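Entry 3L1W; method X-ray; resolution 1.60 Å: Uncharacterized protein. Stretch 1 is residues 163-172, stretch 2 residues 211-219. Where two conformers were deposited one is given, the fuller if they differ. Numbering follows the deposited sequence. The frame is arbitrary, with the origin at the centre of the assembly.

Stretch 1 163-172: LMGDFNAESG
Stretch 2, residues 211-219: LEEIDYIYV

The two stretches run antiparallel, burying 753 Å² between them, and the register is fixed by bridges pairing Leu163 with Tyr218, Met164 with Ile217, Gly165 with Tyr216 and Asp166 with Asp215. The evidence is a ladder of near-linear hydrogen bonds: Leu163 N to Tyr218 O (2.9 Å) and Tyr218 N to Leu163 O (2.8 Å), then Gly165 N to Tyr216 O (3.0 Å) and Tyr216 N to Gly165 O (2.9 Å), all with angles of 160-165°. In these hydrogen-bonded pairs Leu163 CA lies 5.0 Å from Tyr218 CA and Gly165 CA lies 5.6 Å from Tyr216 CA, but Met164 CA is 4.5 Å from Ile217 CA and Asp166 CA is 4.3 Å from Asp215 CA.

Tyr216 covers the most surface. Its backbone is extended (phi/psi -143/150) and its side chain (chi1 -67°, m; chi2 -99°) lies on the same sheet face as Leu163 and Tyr218. Opposite it, Gly165 adopts 153/-158, angles at which a CB would be jammed against the preceding carbonyl O. The Tyr216 ring presents its edge to the face of Phe167, with centroids 5.3 Å apart and planes at 63°. Its hydroxyl donates to Glu213 O within its own stretch (OH to O 2.8 Å); Ser171 N is 3.3 Å from Tyr216 OH, but the angle is too poor for a hydrogen bond.

Tyr218 (chi1 -87°, m; chi2 -80°) extends this aromatic cluster. Phe167, with chi1 -75° (m), chi2 -126° and backbone -84/-12, brings CZ to 3.5 Å from Tyr218 CD2; those rings are oblique, centroids 5.5 Å apart and planes at 45°. Phe167 CE2 also packs 3.8 Å from Tyr216 CB. On the other face, Met164, deposited as selenomethionine (m, t, p), places its CE 3.6 Å from Ile217 CD1 (Ile217 is m, t).

Ile214 (-121/-13; chi1 59°, p; chi2 177°, t) continues the contact beyond the last bridge. Its O accepts from Phe167 N at 2.8 Å and 145°, while its CG2 approaches Ala169 N at 3.8 Å. Asn168 has left-handed backbone angles of 53/28, and its N donates to Asp166 OD1 (2.9 Å).

At the far end, Glu170 (m, m, chi3 -27°) points its CB away but folds its carboxylate back. Glu213 N makes two weak hydrogen bonds, to Glu170 OE1 (3.3 Å) and OE2 (3.2 Å). Water mediates between the like charges: water 1 donates to Glu170 OE1 (2.8 Å) and Glu213 OE1 (2.7 Å), water 2 to Glu170 OE2 (2.7 Å) and Glu212 OE1 (2.6 Å).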

# COMPACT_ATOMS: atom_id res chain seq x y z
N LEU A 163 1.76 4.28 -21.61
CA LEU A 163 2.88 5.20 -21.78
C LEU A 163 3.19 5.74 -20.39
O LEU A 163 2.44 6.56 -19.86
CB LEU A 163 2.47 6.33 -22.73
CG LEU A 163 3.48 7.45 -23.01
CD1 LEU A 163 4.65 6.96 -23.85
CD2 LEU A 163 2.79 8.64 -23.72
N MSE A 164 4.28 5.26 -19.79
CA MSE A 164 4.49 5.44 -18.36
C MSE A 164 5.87 5.95 -18.05
O MSE A 164 6.85 5.44 -18.57
CB MSE A 164 4.34 4.10 -17.63
CG MSE A 164 3.22 3.24 -18.14
SE MSE A 164 3.20 1.51 -17.24
CE MSE A 164 2.67 2.13 -15.50
N GLY A 165 5.96 6.93 -17.16
CA GLY A 165 7.27 7.31 -16.68
C GLY A 165 7.39 8.74 -16.22
O GLY A 165 6.42 9.41 -15.89
N ASP A 166 8.64 9.19 -16.22
CA ASP A 166 8.98 10.51 -15.73
C ASP A 166 9.07 11.47 -16.91
O ASP A 166 10.02 11.42 -17.71
CB ASP A 166 10.31 10.41 -14.98
CG ASP A 166 10.76 11.73 -14.40
OD1 ASP A 166 10.19 12.79 -14.74
OD2 ASP A 166 11.71 11.70 -13.58
N PHE A 167 8.07 12.33 -17.05
CA PHE A 167 7.99 13.27 -18.17
C PHE A 167 8.82 14.51 -17.90
O PHE A 167 9.04 15.31 -18.82
CB PHE A 167 6.54 13.68 -18.46
CG PHE A 167 5.74 12.61 -19.15
CD1 PHE A 167 5.07 12.89 -20.34
CD2 PHE A 167 5.64 11.35 -18.61
CE1 PHE A 167 4.33 11.90 -20.98
CE2 PHE A 167 4.90 10.36 -19.25
CZ PHE A 167 4.25 10.64 -20.43
N ASN A 168 9.26 14.70 -16.65
CA ASN A 168 9.96 15.92 -16.28
C ASN A 168 9.17 17.17 -16.65
O ASN A 168 9.75 18.24 -16.87
CB ASN A 168 11.36 15.98 -16.91
CG ASN A 168 12.45 15.44 -15.99
OD1 ASN A 168 12.47 15.76 -14.79
ND2 ASN A 168 13.36 14.65 -16.54
N ALA A 169 7.84 17.06 -16.68
CA ALA A 169 7.00 18.18 -17.12
C ALA A 169 5.71 18.24 -16.32
O ALA A 169 5.02 17.24 -16.19
CB ALA A 169 6.67 18.04 -18.61
N GLU A 170 5.39 19.43 -15.80
CA GLU A 170 4.09 19.65 -15.17
C GLU A 170 3.00 19.65 -16.25
O GLU A 170 3.29 19.74 -17.44
CB GLU A 170 4.07 20.97 -14.39
CG GLU A 170 5.18 21.09 -13.34
CD GLU A 170 4.85 20.45 -12.00
OE1 GLU A 170 3.65 20.33 -11.64
OE2 GLU A 170 5.79 20.06 -11.28
N SER A 171 1.74 19.55 -15.82
CA SER A 171 0.63 19.22 -16.72
C SER A 171 0.41 20.18 -17.89
O SER A 171 -0.19 19.81 -18.90
CB SER A 171 -0.67 19.09 -15.92
OG SER A 171 -1.00 20.35 -15.34
N GLY A 172 0.86 21.42 -17.75
CA GLY A 172 0.56 22.44 -18.74
C GLY A 172 1.52 22.49 -19.92
O GLY A 172 1.30 23.27 -20.85
N LEU A 211 4.45 19.34 -4.06
CA LEU A 211 5.00 18.25 -4.87
C LEU A 211 4.98 18.66 -6.34
O LEU A 211 4.09 19.39 -6.77
CB LEU A 211 4.16 17.00 -4.69
CG LEU A 211 4.15 16.48 -3.26
CD1 LEU A 211 3.05 15.45 -3.08
CD2 LEU A 211 5.51 15.87 -2.91
N GLU A 212 5.97 18.21 -7.10
CA GLU A 212 5.93 18.38 -8.55
C GLU A 212 5.19 17.20 -9.18
O GLU A 212 5.39 16.06 -8.79
CB GLU A 212 7.34 18.51 -9.12
CG GLU A 212 8.12 19.68 -8.54
CD GLU A 212 9.50 19.84 -9.16
OE1 GLU A 212 9.69 19.38 -10.30
OE2 GLU A 212 10.38 20.42 -8.50
N GLU A 213 4.33 17.50 -10.15
CA GLU A 213 3.62 16.46 -10.89
C GLU A 213 4.37 16.17 -12.18
O GLU A 213 4.08 16.76 -13.23
CB GLU A 213 2.19 16.91 -11.22
CG GLU A 213 1.33 17.16 -10.00
CD GLU A 213 0.01 17.83 -10.33
OE1 GLU A 213 -0.29 18.03 -11.53
OE2 GLU A 213 -0.72 18.18 -9.38
N ILE A 214 5.34 15.27 -12.11
CA ILE A 214 6.18 15.02 -13.28
C ILE A 214 6.14 13.57 -13.77
O ILE A 214 6.57 13.29 -14.89
CB ILE A 214 7.64 15.48 -13.07
CG1 ILE A 214 8.29 14.79 -11.87
CG2 ILE A 214 7.70 17.02 -12.93
CD1 ILE A 214 9.77 15.18 -11.67
N ASP A 215 5.61 12.66 -12.96
CA ASP A 215 5.45 11.26 -13.36
C ASP A 215 4.01 11.01 -13.76
O ASP A 215 3.11 11.54 -13.12
CB ASP A 215 5.83 10.33 -12.21
CG ASP A 215 7.25 10.54 -11.75
OD1 ASP A 215 8.17 10.13 -12.49
OD2 ASP A 215 7.45 11.12 -10.67
N TYR A 216 3.81 10.21 -14.80
CA TYR A 216 2.49 9.99 -15.39
C TYR A 216 2.29 8.57 -15.86
O TYR A 216 3.24 7.89 -16.27
CB TYR A 216 2.28 10.92 -16.60
CG TYR A 216 2.22 12.38 -16.22
CD1 TYR A 216 0.99 13.03 -16.10
CD2 TYR A 216 3.37 13.10 -15.96
CE1 TYR A 216 0.93 14.36 -15.73
CE2 TYR A 216 3.32 14.42 -15.58
CZ TYR A 216 2.10 15.05 -15.48
OH TYR A 216 2.06 16.37 -15.11
N ILE A 217 1.03 8.13 -15.82
CA ILE A 217 0.63 6.90 -16.47
C ILE A 217 -0.46 7.27 -17.47
O ILE A 217 -1.59 7.57 -17.10
CB ILE A 217 0.12 5.85 -15.47
CG1 ILE A 217 1.25 5.43 -14.52
CG2 ILE A 217 -0.45 4.63 -16.19
CD1 ILE A 217 0.81 4.40 -13.46
N TYR A 218 -0.08 7.28 -18.75
CA TYR A 218 -1.00 7.60 -19.83
C TYR A 218 -1.51 6.31 -20.46
O TYR A 218 -0.74 5.36 -20.66
CB TYR A 218 -0.31 8.47 -20.90
CG TYR A 218 -0.37 9.96 -20.62
CD1 TYR A 218 -1.51 10.68 -20.92
CD2 TYR A 218 0.73 10.64 -20.09
CE1 TYR A 218 -1.58 12.05 -20.68
CE2 TYR A 218 0.68 12.01 -19.85
CZ TYR A 218 -0.48 12.71 -20.15
OH TYR A 218 -0.56 14.06 -19.93
N VAL A 219 -2.79 6.28 -20.80
CA VAL A 219 -3.38 5.05 -21.32
C VAL A 219 -4.09 5.26 -22.65
O VAL A 219 -4.66 6.32 -22.92
CB VAL A 219 -4.36 4.42 -20.30
CG1 VAL A 219 -3.64 4.11 -18.99
CG2 VAL A 219 -5.55 5.33 -20.05
O HOH W 1 1.17 19.85 -12.91
O HOH W 2 8.33 20.61 -12.10